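Local atomic coordinates of homoprotocatechuate 2,3-dioxygenase (Brevibacterium fuscum, PDB entry 4Z6M), a protein that catalyses the iron(II)- and oxygen-dependent extradiol ring cleavage of the catechol homoprotocatechuate. Residues M77-R82 and D154-V159; A12-R17 and M193-T198; C18-L23 and I60-V65; G123-F128 and S309-L314. The protein carries 1 engineered substitution. One frame throughout, in Å; residues are numbered along the deposited sequence. Where two conformers were deposited one is given.

Interaction 1 (M77-R82 and D154-V159). With FE2 (Fe (II) ion), chain E.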
loop_
_atom_site.group_PDB
_atom_site.type_symbol
_atom_site.label_atom_id
_atom_site.label_comp_id
_atom_site.label_asym_id
_atom_site.label_seq_id
_atom_site.Cartn_x
_atom_site.Cartn_y
_atom_site.Cartn_z
ATOM N N MET A 77 32.738 -8.370 -1.233
ATOM C CA MET A 77 31.403 -8.558 -1.788
ATOM C C MET A 77 31.294 -9.988 -2.249
ATOM O O MET A 77 32.109 -10.456 -3.038
ATOM C CB MET A 77 31.120 -7.533 -2.907
ATOM C CG MET A 77 32.199 -7.344 -3.915
ATOM S SD MET A 77 32.065 -5.821 -4.898
ATOM C CE MET A 77 30.432 -5.719 -5.169
ATOM N N ALA A 78 30.330 -10.719 -1.669
ATOM C CA ALA A 78 30.279 -12.166 -1.780
ATOM C C ALA A 78 29.110 -12.602 -2.624
ATOM O O ALA A 78 27.974 -12.117 -2.444
ATOM C CB ALA A 78 30.183 -12.816 -0.402
ATOM N N PHE A 79 29.390 -13.563 -3.506
ATOM C CA PHE A 79 28.395 -14.219 -4.335
ATOM C C PHE A 79 28.358 -15.693 -3.980
ATOM O O PHE A 79 29.401 -16.321 -3.809
ATOM C CB PHE A 79 28.775 -14.084 -5.806
ATOM C CG PHE A 79 28.868 -12.663 -6.270
ATOM C CD1 PHE A 79 27.766 -12.001 -6.752
ATOM C CD2 PHE A 79 30.069 -11.969 -6.206
ATOM C CE1 PHE A 79 27.837 -10.682 -7.177
ATOM C CE2 PHE A 79 30.162 -10.638 -6.634
ATOM C CZ PHE A 79 29.035 -9.991 -7.107
ATOM N N ARG A 80 27.148 -16.231 -3.826
ATOM C CA ARG A 80 26.998 -17.666 -3.640
ATOM C C ARG A 80 27.018 -18.378 -4.982
ATOM O O ARG A 80 26.438 -17.894 -5.957
ATOM C CB ARG A 80 25.742 -17.994 -2.854
ATOM C CG ARG A 80 25.781 -19.379 -2.242
ATOM C CD ARG A 80 24.595 -19.710 -1.362
ATOM N NE ARG A 80 24.840 -20.957 -0.681
ATOM C CZ ARG A 80 23.920 -21.811 -0.256
ATOM N NH1 ARG A 80 22.626 -21.571 -0.391
ATOM N NH2 ARG A 80 24.314 -22.933 0.307
ATOM N N VAL A 81 27.719 -19.502 -5.022
ATOM C CA VAL A 81 27.802 -20.353 -6.198
ATOM C C VAL A 81 26.998 -21.639 -6.012
ATOM O O VAL A 81 26.587 -21.977 -4.893
ATOM C CB VAL A 81 29.260 -20.658 -6.582
ATOM C CG1 VAL A 81 29.977 -19.388 -6.909
ATOM C CG2 VAL A 81 30.000 -21.431 -5.496
ATOM N N ARG A 82 26.743 -22.339 -7.106
ATOM C CA ARG A 82 25.719 -23.398 -7.095
ATOM C C ARG A 82 26.148 -24.644 -6.332
ATOM O O ARG A 82 25.317 -25.278 -5.698
ATOM C CB ARG A 82 25.322 -23.786 -8.509
ATOM C CG ARG A 82 24.176 -24.798 -8.549
ATOM C CD ARG A 82 23.619 -25.009 -9.940
ATOM N NE ARG A 82 22.914 -23.816 -10.389
ATOM C CZ ARG A 82 21.676 -23.482 -10.011
ATOM N NH1 ARG A 82 20.957 -24.279 -9.227
ATOM N NH2 ARG A 82 21.130 -22.364 -10.473
ATOM N N ASP A 154 19.409 -7.365 -2.398
ATOM C CA ASP A 154 19.169 -7.354 -3.844
ATOM C C ASP A 154 20.397 -7.249 -4.743
ATOM O O ASP A 154 20.500 -8.021 -5.714
ATOM C CB ASP A 154 18.182 -6.282 -4.249
ATOM C CG ASP A 154 17.712 -6.489 -5.687
ATOM O OD1 ASP A 154 16.885 -7.399 -5.929
ATOM O OD2 ASP A 154 18.234 -5.797 -6.582
ATOM N N HIS A 155 21.320 -6.328 -4.466
ATOM C CA HIS A 155 22.448 -6.158 -5.354
ATOM C C HIS A 155 23.551 -5.311 -4.741
ATOM O O HIS A 155 23.373 -4.664 -3.705
ATOM C CB HIS A 155 22.006 -5.513 -6.695
ATOM C CG HIS A 155 21.459 -4.112 -6.594
ATOM N ND1 HIS A 155 20.114 -3.845 -6.471
ATOM C CD2 HIS A 155 22.064 -2.903 -6.702
ATOM C CE1 HIS A 155 19.924 -2.535 -6.486
ATOM N NE2 HIS A 155 21.095 -1.941 -6.628
ATOM N N PHE A 156 24.692 -5.314 -5.424
ATOM C CA PHE A 156 25.775 -4.381 -5.209
ATOM C C PHE A 156 25.861 -3.425 -6.379
ATOM O O PHE A 156 25.367 -3.710 -7.472
ATOM C CB PHE A 156 27.121 -5.125 -5.124
ATOM C CG PHE A 156 27.118 -6.320 -4.191
ATOM C CD1 PHE A 156 26.737 -6.199 -2.852
ATOM C CD2 PHE A 156 27.513 -7.567 -4.659
ATOM C CE1 PHE A 156 26.788 -7.293 -2.012
ATOM C CE2 PHE A 156 27.556 -8.660 -3.816
ATOM C CZ PHE A 156 27.184 -8.515 -2.508
ATOM N N ASN A 157 26.553 -2.307 -6.174
ATOM C CA ASN A 157 26.860 -1.397 -7.272
ATOM C C ASN A 157 28.285 -0.873 -7.069
ATOM O O ASN A 157 28.609 -0.391 -5.989
ATOM C CB ASN A 157 25.833 -0.261 -7.330
ATOM C CG ASN A 157 26.006 0.627 -8.547
ATOM O OD1 ASN A 157 27.064 1.209 -8.761
ATOM N ND2 ASN A 157 24.947 0.729 -9.361
ATOM N N GLN A 158 29.112 -1.038 -8.101
ATOM C CA GLN A 158 30.559 -0.760 -8.088
ATOM C C GLN A 158 30.880 0.453 -8.944
ATOM O O GLN A 158 30.380 0.566 -10.063
ATOM C CB GLN A 158 31.269 -1.960 -8.680
ATOM C CG GLN A 158 30.987 -3.267 -7.967
ATOM C CD GLN A 158 31.545 -4.466 -8.680
ATOM O OE1 GLN A 158 30.887 -5.480 -8.849
ATOM N NE2 GLN A 158 32.782 -4.350 -9.115
ATOM N N VAL A 159 31.739 1.334 -8.454
ATOM C CA VAL A 159 32.257 2.420 -9.272
ATOM C C VAL A 159 33.589 1.991 -9.893
ATOM O O VAL A 159 34.512 1.571 -9.189
ATOM C CB VAL A 159 32.474 3.714 -8.457
ATOM C CG1 VAL A 159 32.829 4.858 -9.391
ATOM C CG2 VAL A 159 31.283 4.087 -7.588
HETATM FE FE FE2 E . 21.235 0.199 -7.186
HETATM O O HOH W 1 22.323 -0.429 -8.942
HETATM O O HOH W 2 19.316 0.121 -8.171
HETATM O O HOH W 3 21.302 2.233 -8.049
#

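Interaction 2 (A12-R17 and M193-T198)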
loop_
_atom_site.group_PDB
_atom_site.type_symbol
_atom_site.label_atom_id
_atom_site.label_comp_id
_atom_site.label_asym_id
_atom_site.label_seq_id
_atom_site.Cartn_x
_atom_site.Cartn_y
_atom_site.Cartn_z
ATOM N N ALA A 12 33.666 -20.576 -16.158
ATOM C CA ALA A 12 33.259 -19.698 -15.064
ATOM C C ALA A 12 32.540 -20.519 -13.985
ATOM O O ALA A 12 31.825 -21.483 -14.302
ATOM C CB ALA A 12 32.355 -18.581 -15.563
ATOM N N PRO A 13 32.689 -20.113 -12.722
ATOM C CA PRO A 13 31.847 -20.683 -11.679
ATOM C C PRO A 13 30.398 -20.296 -11.938
ATOM O O PRO A 13 30.141 -19.215 -12.449
ATOM C CB PRO A 13 32.347 -19.988 -10.404
ATOM C CG PRO A 13 32.853 -18.675 -10.895
ATOM C CD PRO A 13 33.530 -19.026 -12.194
ATOM N N ASP A 14 29.473 -21.186 -11.599
ATOM C CA ASP A 14 28.040 -20.944 -11.704
ATOM C C ASP A 14 27.635 -20.124 -10.505
ATOM O O ASP A 14 27.449 -20.660 -9.401
ATOM C CB ASP A 14 27.275 -22.273 -11.771
ATOM C CG ASP A 14 25.781 -22.089 -11.934
ATOM O OD1 ASP A 14 25.323 -20.931 -11.803
ATOM O OD2 ASP A 14 25.056 -23.097 -12.153
ATOM N N ILE A 15 27.453 -18.830 -10.729
ATOM C CA ILE A 15 27.081 -17.900 -9.673
ATOM C C ILE A 15 25.554 -17.871 -9.548
ATOM O O ILE A 15 24.838 -17.656 -10.536
ATOM C CB ILE A 15 27.627 -16.497 -9.961
ATOM C CG1 ILE A 15 29.169 -16.506 -9.975
ATOM C CG2 ILE A 15 27.073 -15.477 -8.973
ATOM C CD1 ILE A 15 29.762 -15.350 -10.769
ATOM N N LEU A 16 25.061 -18.039 -8.323
ATOM C CA LEU A 16 23.621 -17.954 -8.060
ATOM C C LEU A 16 23.106 -16.517 -7.945
ATOM O O LEU A 16 22.063 -16.176 -8.516
ATOM C CB LEU A 16 23.293 -18.698 -6.776
ATOM C CG LEU A 16 23.593 -20.189 -6.717
ATOM C CD1 LEU A 16 23.482 -20.674 -5.275
ATOM C CD2 LEU A 16 22.641 -20.937 -7.655
ATOM N N ARG A 17 23.789 -15.708 -7.142
ATOM C CA ARG A 17 23.253 -14.427 -6.678
ATOM C C ARG A 17 24.287 -13.732 -5.839
ATOM O O ARG A 17 25.177 -14.377 -5.266
ATOM C CB ARG A 17 21.981 -14.586 -5.831
ATOM C CG ARG A 17 22.146 -15.523 -4.635
ATOM C CD ARG A 17 21.040 -15.296 -3.631
ATOM N NE ARG A 17 21.043 -16.242 -2.517
ATOM C CZ ARG A 17 20.685 -15.935 -1.270
ATOM N NH1 ARG A 17 20.660 -16.875 -0.336
ATOM N NH2 ARG A 17 20.337 -14.701 -0.953
ATOM N N MET A 193 23.687 -5.777 -14.450
ATOM C CA MET A 193 23.833 -7.156 -14.908
ATOM C C MET A 193 23.481 -8.156 -13.819
ATOM O O MET A 193 23.676 -7.899 -12.641
ATOM C CB MET A 193 25.231 -7.430 -15.436
ATOM C CG MET A 193 26.321 -7.089 -14.461
ATOM S SD MET A 193 26.885 -5.356 -14.493
ATOM C CE MET A 193 27.772 -5.366 -16.071
ATOM N N HIS A 194 22.985 -9.307 -14.227
ATOM C CA HIS A 194 22.355 -10.228 -13.284
ATOM C C HIS A 194 22.762 -11.677 -13.469
ATOM O O HIS A 194 23.191 -12.106 -14.536
ATOM C CB HIS A 194 20.828 -10.140 -13.382
ATOM C CG HIS A 194 20.241 -10.993 -14.469
ATOM N ND1 HIS A 194 19.725 -12.236 -14.210
ATOM C CD2 HIS A 194 20.119 -10.812 -15.808
ATOM C CE1 HIS A 194 19.330 -12.797 -15.331
ATOM N NE2 HIS A 194 19.524 -11.940 -16.309
ATOM N N ARG A 195 22.558 -12.427 -12.394
ATOM C CA ARG A 195 22.541 -13.881 -12.395
ATOM C C ARG A 195 21.185 -14.422 -11.973
ATOM O O ARG A 195 20.665 -15.321 -12.641
ATOM C CB ARG A 195 23.638 -14.450 -11.489
ATOM C CG ARG A 195 25.039 -14.253 -12.057
ATOM C CD ARG A 195 25.318 -15.075 -13.305
ATOM N NE ARG A 195 25.247 -16.501 -13.053
ATOM C CZ ARG A 195 25.303 -17.441 -13.978
ATOM N NH1 ARG A 195 25.427 -17.126 -15.260
ATOM N NH2 ARG A 195 25.225 -18.707 -13.619
ATOM N N LYS A 196 20.562 -13.867 -10.924
ATOM C CA LYS A 196 19.356 -14.490 -10.309
ATOM C C LYS A 196 17.973 -14.225 -10.912
ATOM O O LYS A 196 16.968 -14.721 -10.394
ATOM C CB LYS A 196 19.267 -14.131 -8.825
ATOM C CG LYS A 196 18.877 -12.686 -8.518
ATOM C CD LYS A 196 18.986 -12.427 -7.023
ATOM C CE LYS A 196 18.596 -11.005 -6.657
ATOM N NZ LYS A 196 19.492 -10.039 -7.332
ATOM N N GLY A 197 17.890 -13.448 -11.975
ATOM C CA GLY A 197 16.598 -13.259 -12.656
ATOM C C GLY A 197 15.823 -12.036 -12.196
ATOM O O GLY A 197 14.623 -11.928 -12.428
ATOM N N THR A 198 16.541 -11.107 -11.584
ATOM C CA THR A 198 16.102 -9.740 -11.360
ATOM C C THR A 198 16.986 -8.823 -12.208
ATOM O O THR A 198 17.849 -9.276 -12.952
ATOM C CB THR A 198 16.185 -9.350 -9.868
ATOM O OG1 THR A 198 17.553 -9.285 -9.460
ATOM C CG2 THR A 198 15.428 -10.334 -8.970
HETATM O O HOH W 4 21.020 -17.789 -10.485
#

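Interaction 3 (C18-L23 and I60-V65)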
loop_
_atom_site.group_PDB
_atom_site.type_symbol
_atom_site.label_atom_id
_atom_site.label_comp_id
_atom_site.label_asym_id
_atom_site.label_seq_id
_atom_site.Cartn_x
_atom_site.Cartn_y
_atom_site.Cartn_z
ATOM N N CYS A 18 24.124 -12.427 -5.694
ATOM C CA CYS A 18 24.738 -11.735 -4.573
ATOM C C CYS A 18 24.234 -12.315 -3.262
ATOM O O CYS A 18 23.080 -12.730 -3.150
ATOM C CB CYS A 18 24.485 -10.238 -4.632
ATOM S SG CYS A 18 22.777 -9.722 -4.468
ATOM N N ALA A 19 25.118 -12.387 -2.282
ATOM C CA ALA A 19 24.762 -13.042 -1.010
ATOM C C ALA A 19 25.033 -12.222 0.239
ATOM O O ALA A 19 24.202 -12.191 1.140
ATOM C CB ALA A 19 25.444 -14.384 -0.882
ATOM N N TYR A 20 26.210 -11.599 0.339
ATOM C CA TYR A 20 26.459 -10.704 1.473
ATOM C C TYR A 20 27.591 -9.766 1.142
ATOM O O TYR A 20 28.384 -10.044 0.242
ATOM C CB TYR A 20 26.750 -11.480 2.791
ATOM C CG TYR A 20 28.151 -12.075 2.919
ATOM C CD1 TYR A 20 28.417 -13.366 2.498
ATOM C CD2 TYR A 20 29.185 -11.349 3.498
ATOM C CE1 TYR A 20 29.689 -13.925 2.626
ATOM C CE2 TYR A 20 30.453 -11.899 3.621
ATOM C CZ TYR A 20 30.710 -13.171 3.171
ATOM O OH TYR A 20 31.993 -13.671 3.309
ATOM N N ALA A 21 27.648 -8.657 1.878
ATOM C CA ALA A 21 28.834 -7.807 1.889
ATOM C C ALA A 21 29.422 -7.776 3.292
ATOM O O ALA A 21 28.697 -7.793 4.274
ATOM C CB ALA A 21 28.532 -6.397 1.425
ATOM N N GLU A 22 30.749 -7.670 3.354
ATOM C CA GLU A 22 31.464 -7.369 4.597
ATOM C C GLU A 22 31.979 -5.934 4.495
ATOM O O GLU A 22 32.787 -5.623 3.602
ATOM C CB GLU A 22 32.630 -8.351 4.812
ATOM C CG GLU A 22 33.322 -8.105 6.142
ATOM C CD GLU A 22 34.481 -9.032 6.448
ATOM O OE1 GLU A 22 34.896 -9.838 5.576
ATOM O OE2 GLU A 22 34.953 -8.977 7.618
ATOM N N LEU A 23 31.451 -5.067 5.355
ATOM C CA LEU A 23 31.842 -3.675 5.464
ATOM C C LEU A 23 32.671 -3.468 6.712
ATOM O O LEU A 23 32.265 -3.876 7.797
ATOM C CB LEU A 23 30.613 -2.765 5.517
ATOM C CG LEU A 23 29.666 -2.803 4.312
ATOM C CD1 LEU A 23 28.479 -1.891 4.587
ATOM C CD2 LEU A 23 30.351 -2.396 3.021
ATOM N N ILE A 60 20.316 -18.157 4.601
ATOM C CA ILE A 60 21.770 -18.286 4.810
ATOM C C ILE A 60 22.148 -17.409 5.990
ATOM O O ILE A 60 21.346 -16.613 6.488
ATOM C CB ILE A 60 22.615 -17.950 3.551
ATOM C CG1 ILE A 60 22.632 -16.448 3.219
ATOM C CG2 ILE A 60 22.169 -18.798 2.362
ATOM C CD1 ILE A 60 23.724 -16.082 2.223
ATOM N N HIS A 61 23.372 -17.578 6.490
ATOM C CA HIS A 61 23.677 -17.058 7.809
ATOM C C HIS A 61 23.550 -15.540 7.911
ATOM O O HIS A 61 23.116 -15.014 8.923
ATOM C CB HIS A 61 25.080 -17.485 8.204
ATOM C CG HIS A 61 25.472 -17.089 9.585
ATOM N ND1 HIS A 61 26.223 -15.969 9.847
ATOM C CD2 HIS A 61 25.276 -17.695 10.777
ATOM C CE1 HIS A 61 26.476 -15.894 11.142
ATOM N NE2 HIS A 61 25.897 -16.924 11.730
ATOM N N HIS A 62 23.922 -14.820 6.849
ATOM C CA HIS A 62 23.886 -13.371 6.895
ATOM C C HIS A 62 23.888 -12.784 5.483
ATOM O O HIS A 62 24.273 -13.442 4.519
ATOM C CB HIS A 62 25.072 -12.826 7.666
ATOM C CG HIS A 62 26.382 -13.298 7.127
ATOM N ND1 HIS A 62 27.084 -14.338 7.691
ATOM C CD2 HIS A 62 27.105 -12.892 6.059
ATOM C CE1 HIS A 62 28.180 -14.551 6.996
ATOM N NE2 HIS A 62 28.212 -13.692 5.992
ATOM N N ASN A 63 23.469 -11.531 5.419
ATOM C CA ASN A 63 23.572 -10.692 4.222
ATOM C C ASN A 63 24.553 -9.533 4.396
ATOM O O ASN A 63 24.891 -8.857 3.405
ATOM C CB ASN A 63 22.227 -10.111 3.835
ATOM C CG ASN A 63 21.193 -11.161 3.486
ATOM O OD1 ASN A 63 20.103 -11.180 4.077
ATOM N ND2 ASN A 63 21.511 -12.027 2.540
ATOM N N LEU A 64 24.965 -9.260 5.634
ATOM C CA LEU A 64 25.805 -8.107 5.905
ATOM C C LEU A 64 26.644 -8.429 7.131
ATOM O O LEU A 64 26.108 -8.835 8.158
ATOM C CB LEU A 64 24.965 -6.855 6.127
ATOM C CG LEU A 64 25.678 -5.531 6.278
ATOM C CD1 LEU A 64 26.434 -5.157 5.005
ATOM C CD2 LEU A 64 24.680 -4.435 6.617
ATOM N N VAL A 65 27.960 -8.272 7.009
ATOM C CA VAL A 65 28.877 -8.375 8.137
ATOM C C VAL A 65 29.477 -7.002 8.357
ATOM O O VAL A 65 30.084 -6.424 7.441
ATOM C CB VAL A 65 29.996 -9.409 7.889
ATOM C CG1 VAL A 65 30.844 -9.560 9.151
ATOM C CG2 VAL A 65 29.398 -10.740 7.497
#

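Interaction 4 (G123-F128 and S309-L314)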
loop_
_atom_site.group_PDB
_atom_site.type_symbol
_atom_site.label_atom_id
_atom_site.label_comp_id
_atom_site.label_asym_id
_atom_site.label_seq_id
_atom_site.Cartn_x
_atom_site.Cartn_y
_atom_site.Cartn_z
ATOM N N GLY A 123 39.875 -4.556 -9.386
ATOM C CA GLY A 123 40.375 -4.161 -8.066
ATOM C C GLY A 123 39.440 -4.444 -6.906
ATOM O O GLY A 123 39.686 -3.973 -5.794
ATOM N N PHE A 124 38.366 -5.199 -7.154
ATOM C CA PHE A 124 37.353 -5.423 -6.133
ATOM C C PHE A 124 37.585 -6.744 -5.418
ATOM O O PHE A 124 37.970 -7.734 -6.032
ATOM C CB PHE A 124 35.943 -5.393 -6.726
ATOM C CG PHE A 124 35.483 -4.029 -7.074
ATOM C CD1 PHE A 124 35.790 -3.495 -8.310
ATOM C CD2 PHE A 124 34.763 -3.262 -6.178
ATOM C CE1 PHE A 124 35.381 -2.219 -8.641
ATOM C CE2 PHE A 124 34.362 -1.984 -6.501
ATOM C CZ PHE A 124 34.659 -1.470 -7.747
ATOM N N PRO A 125 37.304 -6.765 -4.106
ATOM C CA PRO A 125 37.445 -7.976 -3.305
ATOM C C PRO A 125 36.162 -8.793 -3.433
ATOM O O PRO A 125 35.194 -8.567 -2.693
ATOM C CB PRO A 125 37.660 -7.438 -1.892
ATOM C CG PRO A 125 36.952 -6.135 -1.874
ATOM C CD PRO A 125 37.047 -5.575 -3.273
ATOM N N TYR A 126 36.165 -9.735 -4.356
ATOM C CA TYR A 126 35.043 -10.658 -4.528
ATOM C C TYR A 126 35.251 -11.900 -3.673
ATOM O O TYR A 126 36.375 -12.392 -3.563
ATOM C CB TYR A 126 34.909 -11.077 -5.987
ATOM C CG TYR A 126 34.137 -10.164 -6.927
ATOM C CD1 TYR A 126 33.745 -8.871 -6.584
ATOM C CD2 TYR A 126 33.742 -10.653 -8.156
ATOM C CE1 TYR A 126 32.974 -8.101 -7.465
ATOM C CE2 TYR A 126 32.986 -9.890 -9.039
ATOM C CZ TYR A 126 32.611 -8.611 -8.693
ATOM O OH TYR A 126 31.827 -7.879 -9.552
ATOM N N GLU A 127 34.158 -12.429 -3.097
ATOM C CA GLU A 127 34.175 -13.763 -2.502
ATOM C C GLU A 127 33.197 -14.679 -3.243
ATOM O O GLU A 127 32.115 -14.248 -3.622
ATOM C CB GLU A 127 33.799 -13.738 -1.014
ATOM C CG GLU A 127 33.860 -15.126 -0.366
ATOM C CD GLU A 127 33.535 -15.118 1.118
ATOM O OE1 GLU A 127 34.446 -14.793 1.941
ATOM O OE2 GLU A 127 32.368 -15.425 1.455
ATOM N N PHE A 128 33.591 -15.933 -3.411
ATOM C CA PHE A 128 32.731 -16.996 -3.896
ATOM C C PHE A 128 32.711 -18.105 -2.863
ATOM O O PHE A 128 33.763 -18.546 -2.371
ATOM C CB PHE A 128 33.254 -17.527 -5.217
ATOM C CG PHE A 128 33.334 -16.475 -6.277
ATOM C CD1 PHE A 128 32.217 -16.169 -7.035
ATOM C CD2 PHE A 128 34.485 -15.714 -6.436
ATOM C CE1 PHE A 128 32.255 -15.157 -7.975
ATOM C CE2 PHE A 128 34.534 -14.703 -7.380
ATOM C CZ PHE A 128 33.420 -14.429 -8.152
ATOM N N SER A 309 32.429 4.362 -1.405
ATOM C CA SER A 309 33.290 3.798 -0.372
ATOM C C SER A 309 34.599 3.231 -0.920
ATOM O O SER A 309 34.629 2.607 -1.966
ATOM C CB SER A 309 32.562 2.687 0.376
ATOM O OG SER A 309 31.370 3.163 0.995
ATOM N N LYS A 310 35.672 3.380 -0.137
ATOM C CA LYS A 310 36.922 2.678 -0.376
ATOM C C LYS A 310 36.706 1.173 -0.402
ATOM O O LYS A 310 35.761 0.673 0.243
ATOM C CB LYS A 310 37.915 3.026 0.731
ATOM C CG LYS A 310 38.246 4.508 0.828
ATOM C CD LYS A 310 38.980 4.860 2.128
ATOM C CE LYS A 310 38.938 6.353 2.404
ATOM N NZ LYS A 310 39.734 6.720 3.605
ATOM N N VAL A 311 37.579 0.443 -1.097
ATOM C CA VAL A 311 37.584 -1.006 -1.030
ATOM C C VAL A 311 38.965 -1.487 -0.603
ATOM O O VAL A 311 39.967 -0.850 -0.888
ATOM C CB VAL A 311 37.141 -1.705 -2.338
ATOM C CG1 VAL A 311 35.894 -1.033 -2.892
ATOM C CG2 VAL A 311 38.233 -1.786 -3.381
ATOM N N LEU A 312 38.999 -2.634 0.061
ATOM C CA LEU A 312 40.259 -3.211 0.538
ATOM C C LEU A 312 40.767 -4.289 -0.390
ATOM O O LEU A 312 39.994 -4.968 -1.057
ATOM C CB LEU A 312 40.093 -3.809 1.934
ATOM C CG LEU A 312 39.544 -2.849 2.997
ATOM C CD1 LEU A 312 39.507 -3.516 4.360
ATOM C CD2 LEU A 312 40.350 -1.554 3.068
ATOM N N ASP A 313 42.098 -4.431 -0.424
ATOM C CA ASP A 313 42.723 -5.603 -0.990
ATOM C C ASP A 313 42.754 -6.744 0.045
ATOM O O ASP A 313 42.220 -6.605 1.161
ATOM C CB ASP A 313 44.124 -5.214 -1.537
ATOM C CG ASP A 313 45.144 -4.883 -0.453
ATOM O OD1 ASP A 313 44.986 -5.276 0.727
ATOM O OD2 ASP A 313 46.132 -4.174 -0.796
ATOM N N LEU A 314 43.344 -7.882 -0.314
ATOM C CA LEU A 314 43.277 -9.061 0.533
ATOM C C LEU A 314 44.191 -8.985 1.761
ATOM O O LEU A 314 44.118 -9.849 2.645
ATOM C CB LEU A 314 43.579 -10.313 -0.287
ATOM C CG LEU A 314 42.531 -10.672 -1.337
ATOM C CD1 LEU A 314 42.895 -11.984 -2.010
ATOM C CD2 LEU A 314 41.121 -10.740 -0.765
HETATM O O HOH W 5 40.594 -5.633 -3.752
#

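Interaction 1 (M77-R82 and D154-V159)
M77, F79 and F156 pack together between the two glyoxalase-type modules, and F156 sits next in sequence to H155 of the iron site. M77 lays CB over one face of the F156 ring, 4.0 Å from its centroid, while SD stands oblique to that ring in a Met-aromatic contact. The bend at chi3 (-39°) turns M77 CE in to F156 CB, 3.4 Å away, and brings it beside Q158 OE1, an oxygen hydrogen-bonded to Y126 and T202. On its rim F156 meets two partners: A78 O, 3.7 Å from F156 CZ, and F79, whose face receives the F156 edge in an offset T-shaped pair, planes at 86° and F79 CZ 3.8 Å from F156 CD2. H155 ND1 gives a nearly straight bond in its ring plane to the anti lone pair of D154 OD2 (2.7 Å), which fixes the imidazole rotation and may make NE2 more electron-rich. H155 NE2 binds the iron at 2.2 Å, with H214, E267 and three waters completing the site; N157 ND2 holds one water. Strands 77-81 and 154-159 run 137° apart in different sheets, strand 73-81 between strands 15-25 and 125-129, strand 152-160 between 211-218 and 202-206.

Interaction 2 (A12-R17 and M193-T198)
R195, in the loop that follows strand 188-194 of the second glyoxalase-type module, clamps onto D14 and I15 where strand 15-25 of the first module begins. The tight part is the guanidinium. Its NE donates to I15 O at 2.8 Å, nearly straight, in the guanidinium plane and on a lone pair of the carbonyl. NH2 adds a long, weak second bond to the same oxygen, and forms a salt bridge to D14 OD1 at 2.9 Å, weak as a hydrogen bond because bent, with the carboxylate and guanidinium planes 89° apart. Turns at chi2 (-68°) and chi3 (-63°) fold the R195 chain around I15 O, and R195 CG rests on I15 CG2 at 3.9 Å, the two side chains crossing at about a right angle. D14 OD2 is taken by R82 and R195 NH1 by G174 O, so both charged groups have a second partner. On the looser side, where R195 and K196 are partly exposed, K196 in the conformer given offers aliphatic carbon, with CB 3.5 Å from L16 O and CD 3.9 Å from R17 CB. Its ammonium turns away to D154 O, D201 and T198 OG1, while R17 reaches D277 of the second subunit. This side is also wet: a water donates to L16 O at 2.8 Å and, weakly, to R195 O at 3.3 Å.

Interaction 3 (C18-L23 and I60-V65)
A21 and E22 bridge in parallel to L64 and V65, joining strand 15-25 to strand 64-68. V65 N donates to A21 O at 2.9 Å, and L23 N to V65 O at 2.8 Å, almost in line with that carbonyl. A21 N reaches N63 O over 3.2 Å from above the carbonyl plane. Before the regular pairing N63 continues the ladder with its side chain: ND2, in the amide plane, bonds to A19 O at 3.0 Å, while S55 and E58 hold the amide further. In the beta-alpha-beta-beta-beta module of the glyoxalase superfamily these are the first and fourth strands, adjacent in the sheet although a helix and two strands intervene. On one side of the sheet the edge of H62 points at the face of Y20, planes at 80°, NE2 standing 3.3 Å above the centre of the phenol ring. Y20 CG sits between its backbone N and carbonyl carbon (chi1 77°), which brings the ring base to H62 CD2 at 3.4 Å; V65 CG2 touches the same ring obliquely. The Y20 hydroxyl bonds to E127. L23 CD1 and L64 CD1 meet at 3.9 Å. H62 O, buried beside A19 O, has no hydrogen-bonding partner.

Interaction 4 (G123-F128 and S309-L314)
F124 and V311 lie opposite in register, CA atoms 6.8 Å apart, as do P125 and D313, CA atoms 6.2 Å apart, where the chain entering strand 125-129 passes the loop that follows helix 302-306. G123, at a positive phi of 90°, turns the chain into that strand. One water bridges the backbones: it donates to both G123 O and L312 O, 2.8 Å from each. V311 fills the middle with its two methyls. CG2 lies 3.6 Å from G123 O and also touches P125 CD, whereas CG1, anti to the carbonyl carbon (chi1 -45°), meets F124 CE2 at 4.0 Å, oblique to the phenyl ring, the side chains crossing at about a right angle. P125 presses its ring against the backbone of the loop, with CG 3.4 Å and CB 3.5 Å from L312 O. F124 also packs on M77 and P210, L312 touches A73, and L314 N bonds to E119 on strand 115-119. The chemistry is that of apolar packing beside carbonyl oxygens: proline lacks an amide hydrogen to give, the two segments make no direct hydrogen bond, and the water supplies a proton to each bridged carbonyl.

Interactions 1, 2 and 3 meet around strand 15-25, which serves interactions 2 and 3 and neighbours strand 73-81 of interaction 1; the centre of interaction 1 is about 9 Å from each of the other two. Strand 125-129 of interaction 4 flanks strand 73-81 on its other side; the centre of interaction 4 is about 11 Å from that of interaction 1 and about 19 Å from that of interaction 2. Along the chain, interactions 1 and 3 lie in series within the loop closed by interaction 2, while interaction 4 crosses both 1 and 2. Interaction 3 is internal to the first module, and interaction 4 brings in the loop after helix 302-306; through interaction 1 the first sheet packs against the sheet that carries H155.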